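Local atomic coordinates of glutamate racemase (Escherichia coli, PDB entry 2JFN), a protein that belongs to the Asp/Glu/hydantoin racemase family and has two alpha/beta domains, each built around a central beta sheet. Residues 35-47 with 228-240. Sequence-based numbering, arbitrary orientation.
Sequences SVYDEIRHLLPDL and GAAIARRTAWLLE. With UMA (uridine-5'-diphosphate-N-acetylmuramoyl-L-alanine), chain C.
I40 packs on A232 where helix 35-43 meets helix 228-240: CB of A232 lies 3.6 Å from the main-chain O of E39 and is flanked by CG1 of I40 and CD2 of L43. With so small a side chain at A232 and none at G228, the axes approach to 7.9 Å, crossing at -51°. At the start of the second helix G228 offers bare backbone, and the aliphatic part of E39 lies against it, CG 3.6 Å from G228 CA. A bend at chi2 (-81°) then carries the E39 carboxylate alongside A229.

Larger apolar side chains fill the flanks. CG1 of V36, set anti to its own backbone N, meets CG2 of I231 at 3.6 Å, while I40 crosses T235 at about a right angle. Just past the helix, CD1 of L44 and, after a turn, CD1 of L47 each meet CD1 of L239 tip to tip, both at 3.7 Å.

Both helices cover the same face of the sheet in this alpha/beta fold, with I40, I231 and T235 resting on strand 87-90; L47, in the turn that follows the first helix, rests on strand 21-28.

No hydrogen bond joins the segments. OG1 of T235 donates to I231 O at 2.9 Å, from above the carbonyl plane and on the face opposite T235 N, so that a buried hydroxyl is satisfied within its own helix.

A230, R233 and R234 face uridine-5'-diphosphate-N-acetylmuramoyl-L-alanine, while I231 sits between V36 and the ligand, its CD1 approaching N3 of the uracil. R234 lays a guanidinium face against C20, and NH2 of R233 makes a weak hydrogen bond to phosphate oxygen O2A (3.3 Å).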
ATOM      1  N   SER A  35      -0.269  -5.144  -3.692  1.00 23.76           N
ATOM      2  CA  SER A  35      -1.691  -5.435  -3.522  1.00 24.21           C
ATOM      3  C   SER A  35      -2.522  -4.372  -4.254  1.00 24.34           C
ATOM      4  O   SER A  35      -3.566  -4.678  -4.835  1.00 24.46           O
ATOM      5  CB  SER A  35      -2.088  -5.483  -2.037  1.00 23.45           C
ATOM      6  OG  SER A  35      -2.004  -4.210  -1.416  1.00 23.98           O
ATOM      7  N   VAL A  36      -2.045  -3.132  -4.234  1.00 24.57           N
ATOM      8  CA  VAL A  36      -2.737  -2.030  -4.897  1.00 25.04           C
ATOM      9  C   VAL A  36      -2.545  -2.154  -6.397  1.00 25.61           C
ATOM     10  O   VAL A  36      -3.484  -1.976  -7.181  1.00 25.10           O
ATOM     11  CB  VAL A  36      -2.197  -0.660  -4.425  1.00 25.08           C
ATOM     12  CG1 VAL A  36      -2.939   0.476  -5.139  1.00 25.12           C
ATOM     13  CG2 VAL A  36      -2.365  -0.537  -2.917  1.00 25.41           C
ATOM     14  N   TYR A  37      -1.317  -2.469  -6.799  1.00 26.15           N
ATOM     15  CA  TYR A  37      -1.020  -2.642  -8.207  1.00 26.62           C
ATOM     16  C   TYR A  37      -1.882  -3.758  -8.800  1.00 27.35           C
ATOM     17  O   TYR A  37      -2.407  -3.626  -9.902  1.00 27.42           O
ATOM     18  CB  TYR A  37       0.471  -2.962  -8.399  1.00 26.04           C
ATOM     19  CG  TYR A  37       0.773  -3.731  -9.660  1.00 26.11           C
ATOM     20  CD1 TYR A  37       0.897  -5.120  -9.637  1.00 26.04           C
ATOM     21  CD2 TYR A  37       0.896  -3.077 -10.886  1.00 26.28           C
ATOM     22  CE1 TYR A  37       1.138  -5.843 -10.807  1.00 26.06           C
ATOM     23  CE2 TYR A  37       1.134  -3.791 -12.062  1.00 26.29           C
ATOM     24  CZ  TYR A  37       1.255  -5.168 -12.012  1.00 26.29           C
ATOM     25  OH  TYR A  37       1.504  -5.876 -13.162  1.00 26.91           O
ATOM     26  N   ASP A  38      -2.028  -4.852  -8.064  1.00 28.14           N
ATOM     27  CA  ASP A  38      -2.811  -5.987  -8.531  1.00 29.79           C
ATOM     28  C   ASP A  38      -4.235  -5.561  -8.915  1.00 30.27           C
ATOM     29  O   ASP A  38      -4.760  -5.996  -9.940  1.00 30.51           O
ATOM     30  CB  ASP A  38      -2.831  -7.064  -7.443  1.00 30.37           C
ATOM     31  CG  ASP A  38      -3.129  -8.448  -7.984  1.00 31.87           C
ATOM     32  OD1 ASP A  38      -2.906  -8.691  -9.190  1.00 32.39           O
ATOM     33  OD2 ASP A  38      -3.571  -9.308  -7.187  1.00 32.89           O
ATOM     34  N   GLU A  39      -4.846  -4.701  -8.101  1.00 30.88           N
ATOM     35  CA  GLU A  39      -6.196  -4.202  -8.372  1.00 32.05           C
ATOM     36  C   GLU A  39      -6.181  -3.270  -9.585  1.00 32.29           C
ATOM     37  O   GLU A  39      -7.066  -3.319 -10.440  1.00 31.60           O
ATOM     38  CB  GLU A  39      -6.734  -3.434  -7.163  1.00 32.93           C
ATOM     39  CG  GLU A  39      -7.013  -4.282  -5.934  1.00 35.19           C
ATOM     40  CD  GLU A  39      -8.349  -5.003  -6.005  1.00 36.77           C
ATOM     41  OE1 GLU A  39      -8.715  -5.669  -5.013  1.00 38.63           O
ATOM     42  OE2 GLU A  39      -9.036  -4.901  -7.043  1.00 37.13           O
ATOM     43  N   ILE A  40      -5.172  -2.411  -9.656  1.00 32.60           N
ATOM     44  CA  ILE A  40      -5.067  -1.488 -10.775  1.00 33.11           C
ATOM     45  C   ILE A  40      -4.899  -2.222 -12.106  1.00 33.95           C
ATOM     46  O   ILE A  40      -5.592  -1.912 -13.079  1.00 33.92           O
ATOM     47  CB  ILE A  40      -3.891  -0.509 -10.584  1.00 32.73           C
ATOM     48  CG1 ILE A  40      -4.122   0.344  -9.334  1.00 32.28           C
ATOM     49  CG2 ILE A  40      -3.745   0.383 -11.817  1.00 32.95           C
ATOM     50  CD1 ILE A  40      -2.967   1.271  -8.998  1.00 32.55           C
ATOM     51  N   ARG A  41      -3.994  -3.197 -12.156  1.00 34.92           N
ATOM     52  CA  ARG A  41      -3.769  -3.931 -13.398  1.00 36.38           C
ATOM     53  C   ARG A  41      -4.972  -4.771 -13.801  1.00 37.23           C
ATOM     54  O   ARG A  41      -5.172  -5.047 -14.978  1.00 36.68           O
ATOM     55  CB  ARG A  41      -2.538  -4.839 -13.303  1.00 36.95           C
ATOM     56  CG  ARG A  41      -2.707  -6.055 -12.412  1.00 38.65           C
ATOM     57  CD  ARG A  41      -1.790  -7.193 -12.857  1.00 40.05           C
ATOM     58  NE  ARG A  41      -1.799  -8.298 -11.900  1.00 41.30           N
ATOM     59  CZ  ARG A  41      -1.150  -9.446 -12.070  1.00 41.65           C
ATOM     60  NH1 ARG A  41      -0.435  -9.656 -13.168  1.00 41.91           N
ATOM     61  NH2 ARG A  41      -1.215 -10.386 -11.136  1.00 42.04           N
ATOM     62  N   HIS A  42      -5.764  -5.195 -12.825  1.00 38.38           N
ATOM     63  CA  HIS A  42      -6.941  -5.990 -13.141  1.00 39.98           C
ATOM     64  C   HIS A  42      -7.931  -5.105 -13.901  1.00 40.26           C
ATOM     65  O   HIS A  42      -8.663  -5.575 -14.770  1.00 40.52           O
ATOM     66  CB  HIS A  42      -7.575  -6.529 -11.856  1.00 40.97           C
ATOM     67  CG  HIS A  42      -8.770  -7.398 -12.095  1.00 42.48           C
ATOM     68  ND1 HIS A  42      -9.972  -6.903 -12.549  1.00 43.19           N
ATOM     69  CD2 HIS A  42      -8.944  -8.733 -11.948  1.00 43.17           C
ATOM     70  CE1 HIS A  42     -10.838  -7.894 -12.671  1.00 43.48           C
ATOM     71  NE2 HIS A  42     -10.239  -9.016 -12.312  1.00 43.37           N
ATOM     72  N   LEU A  43      -7.930  -3.814 -13.577  1.00 40.38           N
ATOM     73  CA  LEU A  43      -8.814  -2.853 -14.219  1.00 40.54           C
ATOM     74  C   LEU A  43      -8.190  -2.257 -15.486  1.00 40.74           C
ATOM     75  O   LEU A  43      -8.884  -2.008 -16.471  1.00 40.80           O
ATOM     76  CB  LEU A  43      -9.155  -1.734 -13.230  1.00 40.84           C
ATOM     77  CG  LEU A  43     -10.195  -0.692 -13.645  1.00 40.88           C
ATOM     78  CD1 LEU A  43     -11.533  -1.384 -13.893  1.00 41.44           C
ATOM     79  CD2 LEU A  43     -10.339   0.362 -12.555  1.00 40.98           C
ATOM     80  N   LEU A  44      -6.880  -2.029 -15.454  1.00 40.77           N
ATOM     81  CA  LEU A  44      -6.148  -1.454 -16.588  1.00 40.94           C
ATOM     82  C   LEU A  44      -4.929  -2.333 -16.855  1.00 41.15           C
ATOM     83  O   LEU A  44      -3.797  -1.968 -16.530  1.00 41.15           O
ATOM     84  CB  LEU A  44      -5.706  -0.034 -16.238  1.00 40.98           C
ATOM     85  CG  LEU A  44      -6.829   0.883 -15.755  1.00 40.82           C
ATOM     86  CD1 LEU A  44      -6.250   2.049 -14.985  1.00 40.73           C
ATOM     87  CD2 LEU A  44      -7.646   1.354 -16.948  1.00 41.26           C
ATOM     88  N   PRO A  45      -5.147  -3.503 -17.472  1.00 41.22           N
ATOM     89  CA  PRO A  45      -4.104  -4.483 -17.796  1.00 41.13           C
ATOM     90  C   PRO A  45      -3.018  -4.186 -18.833  1.00 41.10           C
ATOM     91  O   PRO A  45      -1.983  -4.856 -18.836  1.00 41.10           O
ATOM     92  CB  PRO A  45      -4.916  -5.723 -18.170  1.00 41.22           C
ATOM     93  CG  PRO A  45      -6.124  -5.135 -18.817  1.00 41.02           C
ATOM     94  CD  PRO A  45      -6.475  -4.004 -17.876  1.00 41.47           C
ATOM     95  N   ASP A  46      -3.216  -3.195 -19.697  1.00 40.74           N
ATOM     96  CA  ASP A  46      -2.213  -2.936 -20.732  1.00 40.25           C
ATOM     97  C   ASP A  46      -1.257  -1.766 -20.513  1.00 38.90           C
ATOM     98  O   ASP A  46      -0.450  -1.467 -21.390  1.00 39.20           O
ATOM     99  CB  ASP A  46      -2.903  -2.757 -22.092  1.00 41.61           C
ATOM    100  CG  ASP A  46      -3.776  -3.941 -22.462  1.00 43.12           C
ATOM    101  OD1 ASP A  46      -3.247  -5.074 -22.526  1.00 43.83           O
ATOM    102  OD2 ASP A  46      -4.992  -3.737 -22.693  1.00 44.38           O
ATOM    103  N   LEU A  47      -1.331  -1.114 -19.359  1.00 36.81           N
ATOM    104  CA  LEU A  47      -0.460   0.027 -19.089  1.00 34.74           C
ATOM    105  C   LEU A  47       1.004  -0.369 -18.969  1.00 33.31           C
ATOM    106  O   LEU A  47       1.334  -1.551 -18.848  1.00 33.06           O
ATOM    107  CB  LEU A  47      -0.889   0.722 -17.794  1.00 34.94           C
ATOM    108  CG  LEU A  47      -2.361   1.110 -17.667  1.00 34.69           C
ATOM    109  CD1 LEU A  47      -2.585   1.795 -16.337  1.00 35.28           C
ATOM    110  CD2 LEU A  47      -2.753   2.025 -18.814  1.00 35.67           C
ATOM    111  N   GLY A 228      -7.793  -0.984  -2.383  1.00 29.54           N
ATOM    112  CA  GLY A 228      -7.402  -1.451  -3.708  1.00 29.07           C
ATOM    113  C   GLY A 228      -8.257  -1.131  -4.924  1.00 29.10           C
ATOM    114  O   GLY A 228      -7.802  -0.436  -5.840  1.00 28.05           O
ATOM    115  N   ALA A 229      -9.482  -1.659  -4.950  1.00 28.66           N
ATOM    116  CA  ALA A 229     -10.390  -1.431  -6.068  1.00 28.46           C
ATOM    117  C   ALA A 229     -10.709   0.051  -6.241  1.00 28.23           C
ATOM    118  O   ALA A 229     -10.822   0.533  -7.363  1.00 28.75           O
ATOM    119  CB  ALA A 229     -11.682  -2.226  -5.865  1.00 28.89           C
ATOM    120  N   ALA A 230     -10.846   0.774  -5.136  1.00 28.21           N
ATOM    121  CA  ALA A 230     -11.149   2.205  -5.211  1.00 28.47           C
ATOM    122  C   ALA A 230      -9.981   2.997  -5.798  1.00 29.04           C
ATOM    123  O   ALA A 230     -10.189   4.012  -6.478  1.00 28.26           O
ATOM    124  CB  ALA A 230     -11.493   2.742  -3.836  1.00 28.62           C
ATOM    125  N   ILE A 231      -8.757   2.539  -5.520  1.00 28.95           N
ATOM    126  CA  ILE A 231      -7.557   3.195  -6.035  1.00 29.12           C
ATOM    127  C   ILE A 231      -7.515   2.967  -7.531  1.00 29.33           C
ATOM    128  O   ILE A 231      -7.167   3.862  -8.306  1.00 29.46           O
ATOM    129  CB  ILE A 231      -6.271   2.590  -5.427  1.00 29.08           C
ATOM    130  CG1 ILE A 231      -6.275   2.786  -3.914  1.00 29.21           C
ATOM    131  CG2 ILE A 231      -5.032   3.236  -6.063  1.00 28.24           C
ATOM    132  CD1 ILE A 231      -6.290   4.217  -3.499  1.00 28.47           C
ATOM    133  N   ALA A 232      -7.860   1.751  -7.929  1.00 29.68           N
ATOM    134  CA  ALA A 232      -7.879   1.383  -9.333  1.00 30.26           C
ATOM    135  C   ALA A 232      -8.847   2.323 -10.062  1.00 31.19           C
ATOM    136  O   ALA A 232      -8.487   2.931 -11.074  1.00 31.16           O
ATOM    137  CB  ALA A 232      -8.325  -0.061  -9.479  1.00 30.00           C
ATOM    138  N   ARG A 233     -10.066   2.452  -9.536  1.00 31.62           N
ATOM    139  CA  ARG A 233     -11.063   3.331 -10.147  1.00 32.55           C
ATOM    140  C   ARG A 233     -10.569   4.777 -10.206  1.00 32.57           C
ATOM    141  O   ARG A 233     -10.752   5.456 -11.211  1.00 32.69           O
ATOM    142  CB  ARG A 233     -12.392   3.264  -9.379  1.00 32.86           C
ATOM    143  CG  ARG A 233     -13.132   1.932  -9.519  1.00 32.98           C
ATOM    144  CD  ARG A 233     -14.557   2.050  -8.982  1.00 34.06           C
ATOM    145  NE  ARG A 233     -14.592   2.291  -7.541  1.00 34.89           N
ATOM    146  CZ  ARG A 233     -14.497   1.332  -6.623  1.00 35.40           C
ATOM    147  NH1 ARG A 233     -14.371   0.066  -6.996  1.00 35.59           N
ATOM    148  NH2 ARG A 233     -14.512   1.638  -5.333  1.00 35.89           N
ATOM    149  N   ARG A 234      -9.940   5.249  -9.134  1.00 32.61           N
ATOM    150  CA  ARG A 234      -9.422   6.617  -9.113  1.00 32.84           C
ATOM    151  C   ARG A 234      -8.317   6.786 -10.162  1.00 33.23           C
ATOM    152  O   ARG A 234      -8.203   7.844 -10.791  1.00 33.10           O
ATOM    153  CB  ARG A 234      -8.877   6.958  -7.725  1.00 32.78           C
ATOM    154  CG  ARG A 234      -8.268   8.348  -7.616  1.00 33.27           C
ATOM    155  CD  ARG A 234      -9.264   9.453  -7.979  1.00 33.63           C
ATOM    156  NE  ARG A 234      -8.720  10.774  -7.672  1.00 34.67           N
ATOM    157  CZ  ARG A 234      -9.340  11.922  -7.925  1.00 34.84           C
ATOM    158  NH1 ARG A 234     -10.537  11.919  -8.497  1.00 35.01           N
ATOM    159  NH2 ARG A 234      -8.766  13.073  -7.599  1.00 35.15           N
ATOM    160  N   THR A 235      -7.516   5.740 -10.349  1.00 32.93           N
ATOM    161  CA  THR A 235      -6.426   5.753 -11.323  1.00 33.19           C
ATOM    162  C   THR A 235      -6.991   5.844 -12.739  1.00 33.74           C
ATOM    163  O   THR A 235      -6.525   6.645 -13.557  1.00 33.08           O
ATOM    164  CB  THR A 235      -5.550   4.483 -11.187  1.00 32.74           C
ATOM    165  OG1 THR A 235      -4.870   4.520  -9.927  1.00 32.01           O
ATOM    166  CG2 THR A 235      -4.514   4.399 -12.317  1.00 32.30           C
ATOM    167  N   ALA A 236      -8.007   5.032 -13.017  1.00 34.60           N
ATOM    168  CA  ALA A 236      -8.648   5.038 -14.327  1.00 35.65           C
ATOM    169  C   ALA A 236      -9.278   6.405 -14.601  1.00 36.35           C
ATOM    170  O   ALA A 236      -9.247   6.894 -15.728  1.00 36.64           O
ATOM    171  CB  ALA A 236      -9.710   3.945 -14.396  1.00 35.86           C
ATOM    172  N   TRP A 237      -9.845   7.030 -13.572  1.00 37.16           N
ATOM    173  CA  TRP A 237     -10.466   8.338 -13.754  1.00 38.00           C
ATOM    174  C   TRP A 237      -9.416   9.409 -14.068  1.00 38.01           C
ATOM    175  O   TRP A 237      -9.630  10.272 -14.924  1.00 37.78           O
ATOM    176  CB  TRP A 237     -11.235   8.754 -12.497  1.00 38.98           C
ATOM    177  CG  TRP A 237     -12.088   9.982 -12.701  1.00 40.50           C
ATOM    178  CD1 TRP A 237     -13.334  10.033 -13.270  1.00 41.31           C
ATOM    179  CD2 TRP A 237     -11.746  11.336 -12.371  1.00 40.98           C
ATOM    180  NE1 TRP A 237     -13.787  11.333 -13.310  1.00 41.47           N
ATOM    181  CE2 TRP A 237     -12.833  12.152 -12.766  1.00 41.43           C
ATOM    182  CE3 TRP A 237     -10.628  11.940 -11.782  1.00 41.27           C
ATOM    183  CZ2 TRP A 237     -12.832  13.542 -12.589  1.00 41.56           C
ATOM    184  CZ3 TRP A 237     -10.626  13.324 -11.608  1.00 41.51           C
ATOM    185  CH2 TRP A 237     -11.724  14.107 -12.010  1.00 41.65           C
ATOM    186  N   LEU A 238      -8.287   9.356 -13.368  1.00 37.56           N
ATOM    187  CA  LEU A 238      -7.220  10.328 -13.573  1.00 37.57           C
ATOM    188  C   LEU A 238      -6.542  10.151 -14.922  1.00 37.81           C
ATOM    189  O   LEU A 238      -6.133  11.128 -15.551  1.00 37.91           O
ATOM    190  CB  LEU A 238      -6.187  10.224 -12.449  1.00 36.67           C
ATOM    191  CG  LEU A 238      -6.695  10.660 -11.076  1.00 36.43           C
ATOM    192  CD1 LEU A 238      -5.660  10.352 -10.018  1.00 36.24           C
ATOM    193  CD2 LEU A 238      -7.009  12.149 -11.092  1.00 36.56           C
ATOM    194  N   LEU A 239      -6.416   8.911 -15.373  1.00 38.48           N
ATOM    195  CA  LEU A 239      -5.791   8.665 -16.661  1.00 39.58           C
ATOM    196  C   LEU A 239      -6.695   9.217 -17.759  1.00 40.79           C
ATOM    197  O   LEU A 239      -6.253   9.457 -18.883  1.00 40.92           O
ATOM    198  CB  LEU A 239      -5.561   7.166 -16.868  1.00 39.09           C
ATOM    199  CG  LEU A 239      -4.467   6.542 -15.989  1.00 38.87           C
ATOM    200  CD1 LEU A 239      -4.430   5.040 -16.197  1.00 38.45           C
ATOM    201  CD2 LEU A 239      -3.117   7.170 -16.328  1.00 38.47           C
ATOM    202  N   GLU A 240      -7.961   9.431 -17.416  1.00 41.65           N
ATOM    203  CA  GLU A 240      -8.933   9.940 -18.373  1.00 42.84           C
ATOM    204  C   GLU A 240      -9.109  11.447 -18.333  1.00 43.09           C
ATOM    205  O   GLU A 240      -9.286  12.076 -19.372  1.00 43.08           O
ATOM    206  CB  GLU A 240     -10.299   9.284 -18.143  1.00 43.65           C
ATOM    207  CG  GLU A 240     -10.351   7.802 -18.480  1.00 45.38           C
ATOM    208  CD  GLU A 240      -9.906   7.517 -19.905  1.00 46.58           C
ATOM    209  OE1 GLU A 240     -10.454   8.150 -20.839  1.00 47.04           O
ATOM    210  OE2 GLU A 240      -9.010   6.658 -20.089  1.00 47.22           O
TER
HETATM  211  N1  UMA C1286      -9.208   5.641  -1.497  1.00 29.94           N
HETATM  212  C2  UMA C1286      -7.840   6.182  -1.301  1.00 29.32           C
HETATM  213  N3  UMA C1286      -7.367   6.983  -2.330  1.00 29.55           N
HETATM  214  C4  UMA C1286      -8.063   7.311  -3.503  1.00 29.59           C
HETATM  215  C5  UMA C1286      -9.461   6.722  -3.638  1.00 29.56           C
HETATM  216  C6  UMA C1286      -9.945   5.937  -2.654  1.00 29.26           C
HETATM  217  O2  UMA C1286      -7.152   5.952  -0.318  1.00 29.70           O
HETATM  218  O4  UMA C1286      -7.534   8.026  -4.341  1.00 30.57           O
HETATM  219  C1B UMA C1286      -9.736   4.767  -0.390  1.00 29.97           C
HETATM  220  C2B UMA C1286     -10.321   5.608   0.732  1.00 30.33           C
HETATM  221  O2' UMA C1286     -10.009   5.100   2.087  1.00 29.77           O
HETATM  222  C3B UMA C1286     -11.795   5.702   0.513  1.00 30.56           C
HETATM  223  C4B UMA C1286     -12.021   4.325  -0.082  1.00 31.30           C
HETATM  224  O4B UMA C1286     -10.829   3.967  -0.772  1.00 30.67           O
HETATM  225  O3B UMA C1286     -12.327   5.919   1.847  1.00 31.06           O
HETATM  226  C5B UMA C1286     -13.123   4.244  -1.061  1.00 31.78           C
HETATM  227  O5B UMA C1286     -13.032   5.285  -1.967  1.00 33.40           O
HETATM  228  PA  UMA C1286     -14.158   5.621  -3.039  1.00 34.79           P
HETATM  229  O1A UMA C1286     -13.465   6.441  -4.043  1.00 34.47           O
HETATM  230  O2A UMA C1286     -14.735   4.404  -3.510  1.00 33.73           O
HETATM  231  O3A UMA C1286     -15.182   6.548  -2.192  1.00 35.18           O
HETATM  232  PB  UMA C1286     -15.114   7.229  -0.751  1.00 37.02           P
HETATM  233  O1B UMA C1286     -15.015   6.253   0.314  1.00 36.86           O
HETATM  234  O2B UMA C1286     -16.192   8.220  -0.684  1.00 37.25           O
HETATM  235  O1' UMA C1286     -13.735   8.105  -0.921  1.00 37.25           O
HETATM  236  C1' UMA C1286     -13.633   9.521  -1.076  1.00 37.93           C
HETATM  237  C2' UMA C1286     -12.552   9.899  -2.054  1.00 38.46           C
HETATM  238  N2' UMA C1286     -12.822   9.371  -3.404  1.00 38.63           N
HETATM  239  C7' UMA C1286     -13.118  10.175  -4.438  1.00 39.00           C
HETATM  240  O7' UMA C1286     -13.017  11.396  -4.363  1.00 39.50           O
HETATM  241  C8' UMA C1286     -13.572   9.549  -5.740  1.00 39.26           C
HETATM  242  C3' UMA C1286     -11.209   9.389  -1.505  1.00 38.65           C
HETATM  243  O3' UMA C1286     -10.102   9.812  -2.373  1.00 39.05           O
HETATM  244  C4' UMA C1286     -10.953   9.915  -0.072  1.00 38.99           C
HETATM  245  O4' UMA C1286      -9.733   9.415   0.438  1.00 39.14           O
HETATM  246  C5' UMA C1286     -12.114   9.521   0.845  1.00 39.08           C
HETATM  247  O5' UMA C1286     -13.369  10.033   0.257  1.00 38.34           O
HETATM  248  C6' UMA C1286     -12.018  10.112   2.240  1.00 39.49           C
HETATM  249  O6' UMA C1286     -11.885  11.524   2.165  1.00 40.33           O
HETATM  250  C18 UMA C1286      -9.799  11.139  -2.872  1.00 39.32           C
HETATM  251  C19 UMA C1286      -8.774  11.866  -2.067  1.00 39.68           C
HETATM  252  O18 UMA C1286      -8.786  13.082  -1.982  1.00 40.46           O
HETATM  253  C20 UMA C1286      -9.541  11.037  -4.389  1.00 39.34           C
HETATM  254  N4  UMA C1286      -7.863  11.082  -1.468  1.00 39.52           N
HETATM  255  C21 UMA C1286      -6.671  11.548  -0.746  1.00 39.62           C
HETATM  256  C22 UMA C1286      -5.788  12.569  -1.525  1.00 39.22           C
HETATM  257  O19 UMA C1286      -5.774  12.479  -2.773  1.00 39.54           O
HETATM  258  O20 UMA C1286      -5.147  13.440  -0.883  1.00 39.22           O
HETATM  259  C23 UMA C1286      -5.817  10.340  -0.343  1.00 39.39           C